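Local structure of aminotransferase, class I (Staphylococcus aureus, 2O1B) at residues D134-Y146 and K181-T194. The protein probably catalyses the reversible, pyridoxal-5'-phosphate-dependent transfer of an amino group from aspartate to 2-oxoglutarate, as an aspartate-type class I aminotransferase. Numbering follows the deposited sequence.
Sequences DYVLLPDPGYTDY and KTKLIYLTYPNNPT. With PLP (pyridoxal-5'-phosphate), chain B.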
ATOM      1  N   ASP A 134     -18.304 -14.632  -7.144  1.00 24.47           N
ATOM      2  CA  ASP A 134     -17.622 -15.799  -6.591  1.00 24.28           C
ATOM      3  C   ASP A 134     -17.779 -15.823  -5.081  1.00 23.81           C
ATOM      4  O   ASP A 134     -17.674 -14.790  -4.431  1.00 24.17           O
ATOM      5  CB  ASP A 134     -16.123 -15.785  -6.949  1.00 24.18           C
ATOM      6  CG  ASP A 134     -15.845 -16.287  -8.368  1.00 24.92           C
ATOM      7  OD1 ASP A 134     -14.653 -16.333  -8.732  1.00 25.91           O
ATOM      8  OD2 ASP A 134     -16.795 -16.637  -9.114  1.00 22.44           O
ATOM      9  N   TYR A 135     -18.010 -17.009  -4.525  1.00 23.56           N
ATOM     10  CA  TYR A 135     -18.133 -17.171  -3.078  1.00 23.01           C
ATOM     11  C   TYR A 135     -16.776 -17.288  -2.423  1.00 22.89           C
ATOM     12  O   TYR A 135     -15.875 -17.927  -2.960  1.00 22.67           O
ATOM     13  CB  TYR A 135     -18.937 -18.419  -2.756  1.00 23.68           C
ATOM     14  CG  TYR A 135     -20.412 -18.286  -2.987  1.00 23.41           C
ATOM     15  CD1 TYR A 135     -20.917 -17.572  -4.072  1.00 25.40           C
ATOM     16  CD2 TYR A 135     -21.314 -18.905  -2.135  1.00 25.70           C
ATOM     17  CE1 TYR A 135     -22.301 -17.473  -4.293  1.00 25.16           C
ATOM     18  CE2 TYR A 135     -22.685 -18.818  -2.344  1.00 26.35           C
ATOM     19  CZ  TYR A 135     -23.170 -18.100  -3.415  1.00 25.94           C
ATOM     20  OH  TYR A 135     -24.530 -18.012  -3.598  1.00 25.93           O
ATOM     21  N   VAL A 136     -16.634 -16.644  -1.264  1.00 22.60           N
ATOM     22  CA  VAL A 136     -15.418 -16.739  -0.468  1.00 22.06           C
ATOM     23  C   VAL A 136     -15.819 -17.133   0.955  1.00 22.97           C
ATOM     24  O   VAL A 136     -16.666 -16.468   1.577  1.00 22.52           O
ATOM     25  CB  VAL A 136     -14.626 -15.403  -0.454  1.00 22.32           C
ATOM     26  CG1 VAL A 136     -13.378 -15.530   0.392  1.00 20.64           C
ATOM     27  CG2 VAL A 136     -14.264 -14.968  -1.881  1.00 20.92           C
ATOM     28  N   LEU A 137     -15.216 -18.213   1.457  1.00 22.66           N
ATOM     29  CA  LEU A 137     -15.466 -18.683   2.824  1.00 22.85           C
ATOM     30  C   LEU A 137     -14.561 -17.975   3.819  1.00 23.28           C
ATOM     31  O   LEU A 137     -13.350 -17.959   3.641  1.00 22.52           O
ATOM     32  CB  LEU A 137     -15.278 -20.196   2.919  1.00 22.51           C
ATOM     33  CG  LEU A 137     -16.438 -20.982   2.308  1.00 22.20           C
ATOM     34  CD1 LEU A 137     -16.069 -22.440   2.135  1.00 22.15           C
ATOM     35  CD2 LEU A 137     -17.657 -20.850   3.212  1.00 21.90           C
ATOM     36  N   LEU A 138     -15.181 -17.398   4.855  1.00 23.59           N
ATOM     37  CA  LEU A 138     -14.500 -16.626   5.891  1.00 23.81           C
ATOM     38  C   LEU A 138     -14.704 -17.232   7.294  1.00 24.04           C
ATOM     39  O   LEU A 138     -15.843 -17.453   7.708  1.00 23.10           O
ATOM     40  CB  LEU A 138     -15.033 -15.183   5.867  1.00 23.84           C
ATOM     41  CG  LEU A 138     -14.289 -14.081   5.087  1.00 24.92           C
ATOM     42  CD1 LEU A 138     -13.424 -14.548   3.920  1.00 25.16           C
ATOM     43  CD2 LEU A 138     -15.171 -12.933   4.666  1.00 23.81           C
ATOM     44  N   PRO A 139     -13.606 -17.480   8.043  1.00 24.08           N
ATOM     45  CA  PRO A 139     -13.740 -18.103   9.367  1.00 24.59           C
ATOM     46  C   PRO A 139     -14.631 -17.294  10.304  1.00 25.43           C
ATOM     47  O   PRO A 139     -14.458 -16.074  10.442  1.00 25.18           O
ATOM     48  CB  PRO A 139     -12.301 -18.114   9.906  1.00 24.51           C
ATOM     49  CG  PRO A 139     -11.445 -18.016   8.728  1.00 24.21           C
ATOM     50  CD  PRO A 139     -12.198 -17.194   7.718  1.00 24.29           C
ATOM     51  N   ASP A 140     -15.592 -17.982  10.916  1.00 26.27           N
ATOM     52  CA  ASP A 140     -16.480 -17.402  11.923  1.00 26.88           C
ATOM     53  C   ASP A 140     -16.412 -18.282  13.172  1.00 26.50           C
ATOM     54  O   ASP A 140     -16.941 -19.391  13.157  1.00 26.35           O
ATOM     55  CB  ASP A 140     -17.906 -17.357  11.375  1.00 27.38           C
ATOM     56  CG  ASP A 140     -18.890 -16.684  12.326  1.00 29.07           C
ATOM     57  OD1 ASP A 140     -18.500 -16.322  13.468  1.00 28.30           O
ATOM     58  OD2 ASP A 140     -20.061 -16.521  11.916  1.00 29.18           O
ATOM     59  N   PRO A 141     -15.763 -17.799  14.258  1.00 26.11           N
ATOM     60  CA  PRO A 141     -15.185 -16.476  14.443  1.00 25.79           C
ATOM     61  C   PRO A 141     -13.817 -16.401  13.820  1.00 25.39           C
ATOM     62  O   PRO A 141     -13.028 -17.327  13.948  1.00 25.22           O
ATOM     63  CB  PRO A 141     -15.057 -16.346  15.970  1.00 26.03           C
ATOM     64  CG  PRO A 141     -15.603 -17.628  16.553  1.00 25.22           C
ATOM     65  CD  PRO A 141     -15.559 -18.625  15.457  1.00 26.17           C
ATOM     66  N   GLY A 142     -13.537 -15.296  13.148  1.00 25.53           N
ATOM     67  CA  GLY A 142     -12.283 -15.155  12.443  1.00 25.54           C
ATOM     68  C   GLY A 142     -11.914 -13.700  12.292  1.00 25.74           C
ATOM     69  O   GLY A 142     -12.601 -12.821  12.801  1.00 25.50           O
ATOM     70  N   TYR A 143     -10.838 -13.452  11.557  1.00 26.00           N
ATOM     71  CA  TYR A 143     -10.264 -12.121  11.489  1.00 26.72           C
ATOM     72  C   TYR A 143     -11.143 -11.140  10.719  1.00 26.80           C
ATOM     73  O   TYR A 143     -11.841 -11.511   9.758  1.00 26.63           O
ATOM     74  CB  TYR A 143      -8.859 -12.194  10.921  1.00 26.81           C
ATOM     75  CG  TYR A 143      -8.020 -10.958  11.104  1.00 28.21           C
ATOM     76  CD1 TYR A 143      -7.729 -10.463  12.380  1.00 29.46           C
ATOM     77  CD2 TYR A 143      -7.451 -10.323  10.001  1.00 28.18           C
ATOM     78  CE1 TYR A 143      -6.937  -9.337  12.547  1.00 29.53           C
ATOM     79  CE2 TYR A 143      -6.667  -9.209  10.154  1.00 28.50           C
ATOM     80  CZ  TYR A 143      -6.398  -8.728  11.431  1.00 29.57           C
ATOM     81  OH  TYR A 143      -5.602  -7.617  11.575  1.00 30.62           O
ATOM     82  N   THR A 144     -11.102  -9.892  11.181  1.00 26.97           N
ATOM     83  CA  THR A 144     -12.036  -8.836  10.790  1.00 27.94           C
ATOM     84  C   THR A 144     -11.816  -8.286   9.376  1.00 27.55           C
ATOM     85  O   THR A 144     -12.761  -7.864   8.714  1.00 27.77           O
ATOM     86  CB  THR A 144     -11.930  -7.644  11.771  1.00 27.88           C
ATOM     87  OG1 THR A 144     -10.545  -7.315  11.967  1.00 29.95           O
ATOM     88  CG2 THR A 144     -12.551  -8.004  13.108  1.00 29.22           C
ATOM     89  N   ASP A 145     -10.566  -8.280   8.926  1.00 27.42           N
ATOM     90  CA  ASP A 145     -10.188  -7.529   7.723  1.00 27.00           C
ATOM     91  C   ASP A 145     -10.459  -8.197   6.362  1.00 26.12           C
ATOM     92  O   ASP A 145     -10.465  -7.524   5.332  1.00 25.78           O
ATOM     93  CB  ASP A 145      -8.728  -7.075   7.832  1.00 27.41           C
ATOM     94  CG  ASP A 145      -8.517  -6.073   8.948  1.00 28.01           C
ATOM     95  OD1 ASP A 145      -9.523  -5.611   9.524  1.00 30.23           O
ATOM     96  OD2 ASP A 145      -7.355  -5.740   9.262  1.00 30.09           O
ATOM     97  N   TYR A 146     -10.717  -9.504   6.360  1.00 25.03           N
ATOM     98  CA  TYR A 146     -10.903 -10.236   5.103  1.00 23.95           C
ATOM     99  C   TYR A 146     -12.127  -9.748   4.341  1.00 23.92           C
ATOM    100  O   TYR A 146     -12.086  -9.634   3.127  1.00 24.09           O
ATOM    101  CB  TYR A 146     -11.043 -11.743   5.325  1.00 23.53           C
ATOM    102  CG  TYR A 146      -9.969 -12.377   6.176  1.00 22.78           C
ATOM    103  CD1 TYR A 146      -8.652 -11.889   6.165  1.00 21.99           C
ATOM    104  CD2 TYR A 146     -10.261 -13.484   6.963  1.00 22.22           C
ATOM    105  CE1 TYR A 146      -7.648 -12.483   6.959  1.00 24.38           C
ATOM    106  CE2 TYR A 146      -9.279 -14.091   7.744  1.00 24.59           C
ATOM    107  CZ  TYR A 146      -7.983 -13.584   7.745  1.00 23.49           C
ATOM    108  OH  TYR A 146      -7.034 -14.197   8.518  1.00 23.01           O
ATOM    109  N   LYS A 181     -19.553 -23.557  -5.276  1.00 32.85           N
ATOM    110  CA  LYS A 181     -19.449 -22.194  -5.795  1.00 31.21           C
ATOM    111  C   LYS A 181     -18.260 -21.428  -5.221  1.00 29.96           C
ATOM    112  O   LYS A 181     -17.958 -20.321  -5.684  1.00 29.37           O
ATOM    113  CB  LYS A 181     -20.741 -21.412  -5.534  1.00 31.40           C
ATOM    114  CG  LYS A 181     -21.934 -21.851  -6.354  1.00 32.08           C
ATOM    115  CD  LYS A 181     -23.140 -21.006  -6.003  1.00 32.84           C
ATOM    116  CE  LYS A 181     -24.431 -21.636  -6.519  1.00 34.13           C
ATOM    117  NZ  LYS A 181     -25.617 -20.905  -5.993  1.00 34.05           N
ATOM    118  N   THR A 182     -17.587 -22.006  -4.226  1.00 28.28           N
ATOM    119  CA  THR A 182     -16.499 -21.302  -3.544  1.00 26.89           C
ATOM    120  C   THR A 182     -15.195 -21.308  -4.338  1.00 26.15           C
ATOM    121  O   THR A 182     -14.698 -22.354  -4.757  1.00 26.26           O
ATOM    122  CB  THR A 182     -16.274 -21.822  -2.101  1.00 26.88           C
ATOM    123  OG1 THR A 182     -17.459 -21.592  -1.338  1.00 26.89           O
ATOM    124  CG2 THR A 182     -15.124 -21.078  -1.423  1.00 26.34           C
ATOM    125  N   LYS A 183     -14.637 -20.121  -4.520  1.00 25.17           N
ATOM    126  CA  LYS A 183     -13.412 -19.974  -5.278  1.00 24.26           C
ATOM    127  C   LYS A 183     -12.226 -19.622  -4.385  1.00 23.51           C
ATOM    128  O   LYS A 183     -11.079 -19.788  -4.787  1.00 22.88           O
ATOM    129  CB  LYS A 183     -13.618 -18.948  -6.386  1.00 24.59           C
ATOM    130  CG  LYS A 183     -14.868 -19.253  -7.237  1.00 25.10           C
ATOM    131  CD  LYS A 183     -14.739 -20.565  -7.999  1.00 25.80           C
ATOM    132  CE  LYS A 183     -15.982 -20.874  -8.837  1.00 27.78           C
ATOM    133  NZ  LYS A 183     -16.046 -20.060 -10.082  1.00 30.54           N
ATOM    134  N   LEU A 184     -12.513 -19.155  -3.173  1.00 22.66           N
ATOM    135  CA  LEU A 184     -11.476 -18.791  -2.223  1.00 22.57           C
ATOM    136  C   LEU A 184     -11.917 -19.064  -0.786  1.00 22.61           C
ATOM    137  O   LEU A 184     -13.095 -18.886  -0.436  1.00 22.24           O
ATOM    138  CB  LEU A 184     -11.090 -17.315  -2.395  1.00 22.13           C
ATOM    139  CG  LEU A 184      -9.878 -16.762  -1.638  1.00 22.72           C
ATOM    140  CD1 LEU A 184      -8.565 -17.391  -2.111  1.00 22.04           C
ATOM    141  CD2 LEU A 184      -9.829 -15.266  -1.819  1.00 22.25           C
ATOM    142  N   ILE A 185     -10.955 -19.499   0.027  1.00 22.28           N
ATOM    143  CA  ILE A 185     -11.154 -19.776   1.445  1.00 22.63           C
ATOM    144  C   ILE A 185     -10.018 -19.182   2.271  1.00 22.51           C
ATOM    145  O   ILE A 185      -8.848 -19.443   2.008  1.00 22.50           O
ATOM    146  CB  ILE A 185     -11.211 -21.295   1.716  1.00 22.75           C
ATOM    147  CG1 ILE A 185     -12.339 -21.936   0.902  1.00 22.56           C
ATOM    148  CG2 ILE A 185     -11.401 -21.578   3.212  1.00 23.52           C
ATOM    149  CD1 ILE A 185     -12.445 -23.421   1.086  1.00 23.89           C
ATOM    150  N   TYR A 186     -10.365 -18.383   3.273  1.00 22.55           N
ATOM    151  CA  TYR A 186      -9.365 -17.938   4.238  1.00 22.70           C
ATOM    152  C   TYR A 186      -9.309 -18.890   5.411  1.00 22.36           C
ATOM    153  O   TYR A 186     -10.350 -19.338   5.917  1.00 22.50           O
ATOM    154  CB  TYR A 186      -9.665 -16.534   4.744  1.00 22.23           C
ATOM    155  CG  TYR A 186      -9.338 -15.456   3.763  1.00 23.79           C
ATOM    156  CD1 TYR A 186     -10.116 -15.261   2.632  1.00 22.94           C
ATOM    157  CD2 TYR A 186      -8.244 -14.617   3.963  1.00 22.84           C
ATOM    158  CE1 TYR A 186      -9.817 -14.259   1.720  1.00 24.46           C
ATOM    159  CE2 TYR A 186      -7.947 -13.605   3.059  1.00 22.99           C
ATOM    160  CZ  TYR A 186      -8.734 -13.435   1.941  1.00 23.72           C
ATOM    161  OH  TYR A 186      -8.442 -12.427   1.038  1.00 23.38           O
ATOM    162  N   LEU A 187      -8.089 -19.198   5.835  1.00 22.02           N
ATOM    163  CA  LEU A 187      -7.872 -19.966   7.043  1.00 21.83           C
ATOM    164  C   LEU A 187      -6.857 -19.195   7.865  1.00 21.76           C
ATOM    165  O   LEU A 187      -6.040 -18.473   7.308  1.00 21.31           O
ATOM    166  CB  LEU A 187      -7.366 -21.379   6.719  1.00 22.11           C
ATOM    167  CG  LEU A 187      -8.379 -22.311   6.017  1.00 22.94           C
ATOM    168  CD1 LEU A 187      -7.769 -23.652   5.680  1.00 22.46           C
ATOM    169  CD2 LEU A 187      -9.658 -22.497   6.856  1.00 23.91           C
ATOM    170  N   THR A 188      -6.932 -19.341   9.182  1.00 21.62           N
ATOM    171  CA  THR A 188      -6.094 -18.584  10.107  1.00 22.44           C
ATOM    172  C   THR A 188      -5.799 -19.447  11.325  1.00 22.56           C
ATOM    173  O   THR A 188      -6.671 -19.632  12.174  1.00 22.54           O
ATOM    174  CB  THR A 188      -6.829 -17.303  10.597  1.00 22.44           C
ATOM    175  OG1 THR A 188      -7.587 -16.721   9.525  1.00 22.62           O
ATOM    176  CG2 THR A 188      -5.847 -16.288  11.155  1.00 22.19           C
ATOM    177  N   TYR A 189      -4.582 -19.986  11.384  1.00 22.64           N
ATOM    178  CA  TYR A 189      -4.087 -20.763  12.514  1.00 22.81           C
ATOM    179  C   TYR A 189      -2.631 -20.393  12.812  1.00 23.19           C
ATOM    180  O   TYR A 189      -1.755 -20.575  11.969  1.00 23.81           O
ATOM    181  CB  TYR A 189      -4.251 -22.278  12.288  1.00 22.66           C
ATOM    182  CG  TYR A 189      -5.708 -22.641  12.129  1.00 22.59           C
ATOM    183  CD1 TYR A 189      -6.278 -22.777  10.866  1.00 22.62           C
ATOM    184  CD2 TYR A 189      -6.536 -22.766  13.249  1.00 22.74           C
ATOM    185  CE1 TYR A 189      -7.639 -23.075  10.718  1.00 22.53           C
ATOM    186  CE2 TYR A 189      -7.884 -23.040  13.117  1.00 21.99           C
ATOM    187  CZ  TYR A 189      -8.429 -23.201  11.853  1.00 22.35           C
ATOM    188  OH  TYR A 189      -9.761 -23.482  11.737  1.00 23.35           O
ATOM    189  N   PRO A 190      -2.373 -19.865  14.011  1.00 23.21           N
ATOM    190  CA  PRO A 190      -3.337 -19.603  15.085  1.00 23.61           C
ATOM    191  C   PRO A 190      -4.452 -18.624  14.718  1.00 23.89           C
ATOM    192  O   PRO A 190      -4.188 -17.592  14.078  1.00 23.45           O
ATOM    193  CB  PRO A 190      -2.460 -19.015  16.197  1.00 23.17           C
ATOM    194  CG  PRO A 190      -1.102 -19.513  15.909  1.00 23.75           C
ATOM    195  CD  PRO A 190      -1.001 -19.506  14.417  1.00 23.14           C
ATOM    196  N   ASN A 191      -5.689 -18.952  15.115  1.00 23.81           N
ATOM    197  CA  ASN A 191      -6.852 -18.113  14.793  1.00 23.86           C
ATOM    198  C   ASN A 191      -6.936 -16.840  15.639  1.00 23.94           C
ATOM    199  O   ASN A 191      -6.727 -16.862  16.851  1.00 23.70           O
ATOM    200  CB  ASN A 191      -8.170 -18.894  14.919  1.00 23.18           C
ATOM    201  CG  ASN A 191      -9.361 -18.165  14.273  1.00 24.70           C
ATOM    202  OD1 ASN A 191     -10.512 -18.376  14.663  1.00 26.87           O
ATOM    203  ND2 ASN A 191      -9.088 -17.332  13.270  1.00 21.51           N
ATOM    204  N   ASN A 192      -7.233 -15.736  14.973  1.00 23.79           N
ATOM    205  CA  ASN A 192      -7.595 -14.506  15.640  1.00 23.84           C
ATOM    206  C   ASN A 192      -9.096 -14.364  15.397  1.00 23.29           C
ATOM    207  O   ASN A 192      -9.501 -14.099  14.264  1.00 23.89           O
ATOM    208  CB  ASN A 192      -6.803 -13.346  15.035  1.00 23.50           C
ATOM    209  CG  ASN A 192      -7.008 -12.018  15.780  1.00 24.51           C
ATOM    210  OD1 ASN A 192      -7.913 -11.873  16.601  1.00 23.54           O
ATOM    211  ND2 ASN A 192      -6.150 -11.035  15.479  1.00 24.88           N
ATOM    212  N   PRO A 193      -9.924 -14.432  16.459  1.00 23.21           N
ATOM    213  CA  PRO A 193      -9.643 -14.210  17.882  1.00 22.81           C
ATOM    214  C   PRO A 193      -9.512 -15.408  18.848  1.00 22.67           C
ATOM    215  O   PRO A 193      -9.197 -15.188  20.035  1.00 21.94           O
ATOM    216  CB  PRO A 193     -10.870 -13.424  18.297  1.00 22.56           C
ATOM    217  CG  PRO A 193     -12.017 -14.171  17.499  1.00 23.36           C
ATOM    218  CD  PRO A 193     -11.364 -14.691  16.238  1.00 23.08           C
ATOM    219  N   THR A 194      -9.757 -16.634  18.373  1.00 22.46           N
ATOM    220  CA  THR A 194      -9.978 -17.783  19.273  1.00 21.97           C
ATOM    221  C   THR A 194      -8.692 -18.446  19.790  1.00 22.23           C
ATOM    222  O   THR A 194      -8.739 -19.194  20.764  1.00 22.68           O
ATOM    223  CB  THR A 194     -10.855 -18.871  18.625  1.00 22.20           C
ATOM    224  OG1 THR A 194     -10.086 -19.561  17.633  1.00 22.05           O
ATOM    225  CG2 THR A 194     -12.119 -18.278  17.997  1.00 20.76           C
TER
HETATM  226  N1  PLP B 400      -4.003 -11.296  10.130  1.00 16.80           N
HETATM  227  C2  PLP B 400      -4.139 -11.549  11.483  1.00 18.21           C
HETATM  228  C2A PLP B 400      -4.819 -12.813  11.931  1.00 17.70           C
HETATM  229  C3  PLP B 400      -3.605 -10.633  12.392  1.00 17.69           C
HETATM  230  O3  PLP B 400      -3.710 -10.839  13.738  1.00 20.28           O
HETATM  231  C4  PLP B 400      -2.956  -9.479  11.932  1.00 18.49           C
HETATM  232  C4A PLP B 400      -1.953  -8.840  12.847  1.00 17.73           C
HETATM  233  C5  PLP B 400      -2.842  -9.230  10.562  1.00 18.05           C
HETATM  234  C6  PLP B 400      -3.376 -10.152   9.661  1.00 18.26           C
HETATM  235  C5A PLP B 400      -2.167  -7.971  10.034  1.00 19.43           C
HETATM  236  O4P PLP B 400      -0.758  -8.012  10.161  1.00 21.63           O
HETATM  237  P   PLP B 400       0.164  -6.858   9.506  1.00 20.36           P
HETATM  238  O1P PLP B 400       0.721  -5.978  10.613  1.00 18.00           O
HETATM  239  O2P PLP B 400      -0.707  -6.066   8.569  1.00 18.93           O
HETATM  240  O3P PLP B 400       1.287  -7.546   8.782  1.00 19.72           O
HETATM  241  O   HOH W   1     -18.831 -18.872  -7.553  1.00 41.18           O
HETATM  242  O   HOH W   2      -9.770 -15.930  10.981  1.00 23.49           O
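The rings of Tyr146 and Tyr186 form an offset stack, with centroids 4.4 Å apart and planes at 25°. Tyr186 CD2 sits over the centre of the Tyr146 ring, and Tyr146 CB lies over the face of Tyr186 as a CH-pi contact. Val136 CG1 meets the edge of Tyr186 in the ring plane, while Leu138 CD1 comes obliquely to within 3.6 Å of Tyr186 CD1. On the other sheet face Leu137 and Ile185 run side by side.

Between these two layers, strands 135-140 and 182-187 run parallel, their axes approaching to 4.7 Å. Lys183 N to Tyr135 O, Leu137 N to Leu184 O (2.9 Å) and Tyr186 N to Leu137 O are the backbone bonds; a one-residue shift between Tyr135 and Val136 marks a beta bulge. At the strand starts, Lys181 lays CB over the Tyr135 ring, and a long salt bridge joins Asp134 OD2 to Lys183 NZ at 3.6 Å, secondary to the Asn131 N bond of Asp134 OD1.

At the C-terminal ends, Thr188 OG1 lies 2.8 Å from Tyr146 OH, which also bonds Asp220. A water links Thr188 OG1 to Tyr143 N. With CG anti to the backbone N (chi1 -166°), Tyr143 places its ring against the cofactor, PLP C2 lying 3.5 Å above the ring plane, over its centre. Asn192 ND2 donates to PLP O3 (3.0 Å, 158° at the hydrogen), its OD1 being held by Arg379. Neighbours in the seven-stranded mixed sheet, the strands lead into loops that bring Tyr143, Thr188 and Asn192 to the cofactor, as in the large domain of fold-type I aminotransferases.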